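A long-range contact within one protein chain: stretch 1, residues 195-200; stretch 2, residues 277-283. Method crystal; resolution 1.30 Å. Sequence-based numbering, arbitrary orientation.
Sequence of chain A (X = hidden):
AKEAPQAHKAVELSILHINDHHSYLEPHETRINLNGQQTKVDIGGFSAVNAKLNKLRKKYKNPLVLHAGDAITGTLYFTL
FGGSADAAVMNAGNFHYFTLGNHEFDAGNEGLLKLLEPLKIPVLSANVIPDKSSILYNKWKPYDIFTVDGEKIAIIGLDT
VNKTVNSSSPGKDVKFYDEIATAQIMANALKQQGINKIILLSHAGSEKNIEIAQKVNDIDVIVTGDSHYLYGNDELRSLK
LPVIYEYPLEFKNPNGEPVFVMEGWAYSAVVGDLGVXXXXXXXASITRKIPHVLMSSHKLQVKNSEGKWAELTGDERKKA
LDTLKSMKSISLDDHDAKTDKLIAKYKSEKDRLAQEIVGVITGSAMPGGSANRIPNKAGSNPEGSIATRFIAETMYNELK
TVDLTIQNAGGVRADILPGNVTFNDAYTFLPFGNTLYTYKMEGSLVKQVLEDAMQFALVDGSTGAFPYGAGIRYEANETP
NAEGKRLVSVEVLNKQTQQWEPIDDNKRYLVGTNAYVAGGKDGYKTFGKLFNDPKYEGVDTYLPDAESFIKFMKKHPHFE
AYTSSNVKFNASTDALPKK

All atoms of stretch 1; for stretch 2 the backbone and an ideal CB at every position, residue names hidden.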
ATOM      1  N   ILE A 195      -9.444 -13.447 -19.884  1.00 11.50           N
ATOM      2  CA  ILE A 195      -8.331 -12.684 -20.445  1.00 10.82           C
ATOM      3  C   ILE A 195      -7.019 -13.221 -19.907  1.00 10.35           C
ATOM      4  O   ILE A 195      -6.818 -13.297 -18.696  1.00 12.81           O
ATOM      5  CB  ILE A 195      -8.459 -11.202 -20.097  1.00 10.93           C
ATOM      6  CG1 ILE A 195      -9.719 -10.645 -20.748  1.00 13.26           C
ATOM      7  CG2 ILE A 195      -7.213 -10.440 -20.532  1.00 12.89           C
ATOM      8  CD1 ILE A 195     -10.068  -9.248 -20.330  1.00 14.94           C
ATOM      9  N   ASN A 196      -6.125 -13.610 -20.811  1.00  9.22           N
ATOM     10  CA  ASN A 196      -4.819 -14.111 -20.409  1.00  8.39           C
ATOM     11  C   ASN A 196      -3.682 -13.384 -21.124  1.00  7.78           C
ATOM     12  O   ASN A 196      -2.543 -13.839 -21.099  1.00  8.20           O
ATOM     13  CB  ASN A 196      -4.723 -15.634 -20.612  1.00 10.42           C
ATOM     14  CG  ASN A 196      -4.920 -16.054 -22.063  1.00 11.38           C
ATOM     15  OD1 ASN A 196      -4.667 -15.289 -22.994  1.00 11.87           O
ATOM     16  ND2 ASN A 196      -5.365 -17.292 -22.262  1.00 13.72           N
ATOM     17  N   LYS A 197      -4.006 -12.243 -21.731  1.00  6.89           N
ATOM     18  CA  LYS A 197      -3.034 -11.406 -22.417  1.00  6.86           C
ATOM     19  C   LYS A 197      -3.243  -9.990 -21.898  1.00  5.93           C
ATOM     20  O   LYS A 197      -4.306  -9.384 -22.113  1.00  7.31           O
ATOM     21  CB  LYS A 197      -3.254 -11.479 -23.923  1.00  7.96           C
ATOM     22  CG  LYS A 197      -2.994 -12.870 -24.483  1.00  9.27           C
ATOM     23  CD  LYS A 197      -3.361 -12.953 -25.957  1.00 10.61           C
ATOM     24  CE  LYS A 197      -4.851 -13.113 -26.164  1.00 11.64           C
ATOM     25  NZ  LYS A 197      -5.296 -14.464 -25.721  1.00 11.95           N
ATOM     26  N   ILE A 198      -2.232  -9.474 -21.197  1.00  5.70           N
ATOM     27  CA  ILE A 198      -2.351  -8.195 -20.495  1.00  6.35           C
ATOM     28  C   ILE A 198      -1.103  -7.341 -20.706  1.00  6.24           C
ATOM     29  O   ILE A 198       0.034  -7.798 -20.481  1.00  6.80           O
ATOM     30  CB  ILE A 198      -2.615  -8.402 -18.984  1.00  7.06           C
ATOM     31  CG1 ILE A 198      -3.900  -9.221 -18.790  1.00  7.86           C
ATOM     32  CG2 ILE A 198      -2.723  -7.065 -18.267  1.00  8.51           C
ATOM     33  CD1 ILE A 198      -4.307  -9.455 -17.331  1.00  9.85           C
ATOM     34  N   ILE A 199      -1.340  -6.105 -21.147  1.00  5.60           N
ATOM     35  CA  ILE A 199      -0.297  -5.118 -21.375  1.00  7.17           C
ATOM     36  C   ILE A 199      -0.434  -4.031 -20.316  1.00  6.87           C
ATOM     37  O   ILE A 199      -1.542  -3.552 -20.053  1.00  6.70           O
ATOM     38  CB  ILE A 199      -0.479  -4.427 -22.745  1.00  6.60           C
ATOM     39  CG1 ILE A 199      -0.612  -5.454 -23.870  1.00 10.84           C
ATOM     40  CG2 ILE A 199       0.651  -3.418 -23.008  1.00  7.08           C
ATOM     41  CD1 ILE A 199       0.568  -6.341 -24.023  1.00 12.17           C
ATOM     42  N   LEU A 200       0.681  -3.653 -19.701  1.00  5.51           N
ATOM     43  CA  LEU A 200       0.689  -2.553 -18.742  1.00  4.99           C
ATOM     44  C   LEU A 200       1.448  -1.377 -19.376  1.00  4.76           C
ATOM     45  O   LEU A 200       2.618  -1.508 -19.754  1.00  5.41           O
ATOM     46  CB  LEU A 200       1.367  -3.010 -17.451  1.00  6.51           C
ATOM     47  CG  LEU A 200       1.440  -2.005 -16.304  1.00  5.34           C
ATOM     48  CD1 LEU A 200       0.044  -1.701 -15.790  1.00  7.28           C
ATOM     49  CD2 LEU A 200       2.321  -2.536 -15.184  1.00  6.92           C
ATOM     50  N   UNK A 277       4.218 -12.657 -30.040  1.00  9.45           N
ATOM     51  CA  UNK A 277       3.283 -13.749 -30.267  1.00 10.31           C
ATOM     52  C   UNK A 277       2.813 -14.280 -28.917  1.00 11.67           C
ATOM     53  O   UNK A 277       3.613 -14.492 -28.007  1.00 11.60           O
ATOM     54  CB  UNK A 277       3.924 -14.860 -31.101  1.00 10.31           C
ATOM     55  N   UNK A 278       1.506 -14.468 -28.786  1.00  9.67           N
ATOM     56  CA  UNK A 278       0.933 -15.043 -27.575  1.00 12.05           C
ATOM     57  C   UNK A 278       0.455 -16.462 -27.854  1.00  9.97           C
ATOM     58  O   UNK A 278      -0.235 -16.705 -28.846  1.00 11.84           O
ATOM     59  CB  UNK A 278      -0.218 -14.180 -27.055  1.00 12.05           C
ATOM     60  N   UNK A 279       0.818 -17.392 -26.977  1.00  9.98           N
ATOM     61  CA  UNK A 279       0.283 -18.746 -27.041  1.00  9.42           C
ATOM     62  C   UNK A 279      -1.201 -18.715 -26.677  1.00 10.64           C
ATOM     63  O   UNK A 279      -1.694 -17.708 -26.162  1.00 10.95           O
ATOM     64  CB  UNK A 279       1.054 -19.684 -26.110  1.00  9.42           C
ATOM     65  N   UNK A 280      -1.933 -19.814 -26.945  1.00 10.86           N
ATOM     66  CA  UNK A 280      -3.350 -19.818 -26.557  1.00 12.05           C
ATOM     67  C   UNK A 280      -3.542 -19.510 -25.068  1.00 11.26           C
ATOM     68  O   UNK A 280      -4.529 -18.859 -24.692  1.00 14.64           O
ATOM     69  CB  UNK A 280      -3.978 -21.173 -26.887  1.00 12.05           C
ATOM     70  N   UNK A 281      -2.595 -19.947 -24.245  1.00 10.67           N
ATOM     71  CA  UNK A 281      -2.645 -19.733 -22.800  1.00 12.06           C
ATOM     72  C   UNK A 281      -2.166 -18.332 -22.392  1.00 11.97           C
ATOM     73  O   UNK A 281      -2.144 -18.002 -21.206  1.00 11.01           O
ATOM     74  CB  UNK A 281      -1.797 -20.793 -22.094  1.00 12.06           C
ATOM     75  N   UNK A 282      -1.765 -17.520 -23.367  1.00 10.44           N
ATOM     76  CA  UNK A 282      -1.422 -16.135 -23.094  1.00 10.00           C
ATOM     77  C   UNK A 282       0.026 -15.916 -22.687  1.00  8.73           C
ATOM     78  O   UNK A 282       0.342 -14.909 -22.042  1.00  9.61           O
ATOM     79  CB  UNK A 282      -2.338 -15.596 -21.993  1.00 10.00           C
ATOM     80  N   UNK A 283       0.912 -16.838 -23.062  1.00  8.77           N
ATOM     81  CA  UNK A 283       2.342 -16.665 -22.810  1.00  8.80           C
ATOM     82  C   UNK A 283       2.986 -15.912 -23.982  1.00  9.27           C
ATOM     83  O   UNK A 283       2.804 -16.296 -25.138  1.00  9.36           O
ATOM     84  CB  UNK A 283       3.022 -18.019 -22.600  1.00  8.80           C
TER

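Position 277 has extended backbone angles (-104/133), and nothing of stretch 1 lies within 5.5 Å of its ideal CB, so almost any side chain would do. The deposited residue is Lys-277, whose fully extended chain (all four chi angles t) makes no contact across the interface.

Position 278 is also extended (-108/132), but its CA-to-CB bond points toward stretch 1, and the ideal CB sits 3.5 Å from Lys-197 CD. Beyond that point lie the methylenes of Lys-197 and, farther along, the CD1 end of Ile-199. The nearest surface is aliphatic, which favors an apolar residue such as leucine, methionine or an aromatic, although an acid could also reach toward Lys-197 NZ, 5.3 Å from the ideal CB of 278. The residue is Phe-278, with chi1 m (-67°). Lys-197 CG lies over one face of its ring, 4.0 Å from the centroid and 30° off the normal, which makes a CH-pi contact. Ile-199 CD1 approaches near the ring plane instead, 4.3 Å from Phe-278 CZ.

At 279 the CB points sideways and no atom of stretch 1 is within 5.5 Å. Position 279 (-69/167) is the first residue of a type I turn that runs to 282, closed by a 2.8 Å hydrogen bond from the N of 282 to the O of 279. A small polar residue that can accept from the turn's backbone (serine, threonine, aspartate, asparagine) fits well. Ser-279, chi1 p, accepts at OG from the N of 283 at 3.0 Å. Ser-279 O also accepts a hydrogen bond from water 2 (2.8 Å), which in turn accepts one from Lys-197 NZ (2.9 Å).

Position 280 points away from stretch 1. A phi of -55° at the first inner corner of the turn suits proline, though other residues tolerate it. It is Pro-280, and its contribution across the interface is backbone: Asn-196 ND2 donates to Pro-280 O at 3.0 Å, with an N-H...O angle of 140°.

Position 281 (-81/-1) completes the turn's inner pair. Its CB points away, with the ideal CB 5.0 Å from Asn-196 ND2, so a polar or charged chain would suit it. Glu-281 has chi1 m and a bent chi2 (p, 79°), which brings OE1 to 3.5 Å from Ser-279 OG. Water 1 lies 2.8 Å from Glu-281 O and 3.1 Å from Asn-196 O, within hydrogen-bonding reach of both.

Position 282 is the most restrictive. Its phi/psi of 88/23 would jam a CB against the preceding carbonyl O, and the ideal CB would lie 2.0 Å from Asn-196 O, a clash. Both observations call for glycine, and Gly-282 is found. Without a side chain, its CA can approach Asn-196 O to 3.2 Å in a CA-H...O contact (142° at H) and lie 3.9 Å from Lys-197 CG.

At 283 the CB points away, beyond reach of stretch 1, leaving the choice open. Ile-283 touches nothing across the interface, but its O accepts from Ser-279 N at 2.9 Å.

Stretch 2 277-283: KFSPEGI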
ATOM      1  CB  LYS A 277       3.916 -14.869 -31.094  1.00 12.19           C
ATOM      2  CG  LYS A 277       2.957 -16.037 -31.331  1.00 14.75           C
ATOM      3  CD  LYS A 277       3.524 -17.085 -32.275  1.00 23.10           C
ATOM      4  CE  LYS A 277       2.522 -18.217 -32.471  1.00 26.21           C
ATOM      5  NZ  LYS A 277       2.950 -19.187 -33.517  1.00 32.26           N
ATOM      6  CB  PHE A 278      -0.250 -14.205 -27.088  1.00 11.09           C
ATOM      7  CG  PHE A 278       0.118 -12.820 -26.607  1.00 10.23           C
ATOM      8  CD1 PHE A 278       0.499 -12.607 -25.289  1.00 10.51           C
ATOM      9  CD2 PHE A 278       0.043 -11.730 -27.458  1.00 11.37           C
ATOM     10  CE1 PHE A 278       0.818 -11.338 -24.837  1.00 11.35           C
ATOM     11  CE2 PHE A 278       0.367 -10.456 -27.009  1.00 11.22           C
ATOM     12  CZ  PHE A 278       0.752 -10.265 -25.690  1.00 11.70           C
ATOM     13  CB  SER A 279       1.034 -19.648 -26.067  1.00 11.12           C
ATOM     14  OG  SER A 279       0.673 -19.336 -24.728  1.00 10.28           O
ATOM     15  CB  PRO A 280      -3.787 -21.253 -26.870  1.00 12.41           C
ATOM     16  CG  PRO A 280      -2.884 -21.661 -28.012  1.00 14.17           C
ATOM     17  CD  PRO A 280      -1.551 -21.038 -27.677  1.00 13.31           C
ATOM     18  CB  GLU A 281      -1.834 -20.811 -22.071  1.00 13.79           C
ATOM     19  CG  GLU A 281      -2.327 -22.245 -22.289  1.00 16.51           C
ATOM     20  CD  GLU A 281      -1.897 -22.840 -23.627  1.00 17.56           C
ATOM     21  OE1 GLU A 281      -0.905 -22.366 -24.226  1.00 17.85           O
ATOM     22  OE2 GLU A 281      -2.560 -23.799 -24.080  1.00 24.86           O
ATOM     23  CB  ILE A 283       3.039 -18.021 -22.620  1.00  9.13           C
ATOM     24  CG1 ILE A 283       2.409 -18.789 -21.450  1.00 11.63           C
ATOM     25  CG2 ILE A 283       4.544 -17.823 -22.438  1.00 11.90           C
ATOM     26  CD1 ILE A 283       2.514 -18.077 -20.122  1.00 13.64           C
TER
HETATM   27  O   HOH W   1      -1.070 -16.029 -19.486  1.00 11.49           O
HETATM   28  O   HOH W   2      -3.533 -16.040 -27.473  1.00 14.25           O
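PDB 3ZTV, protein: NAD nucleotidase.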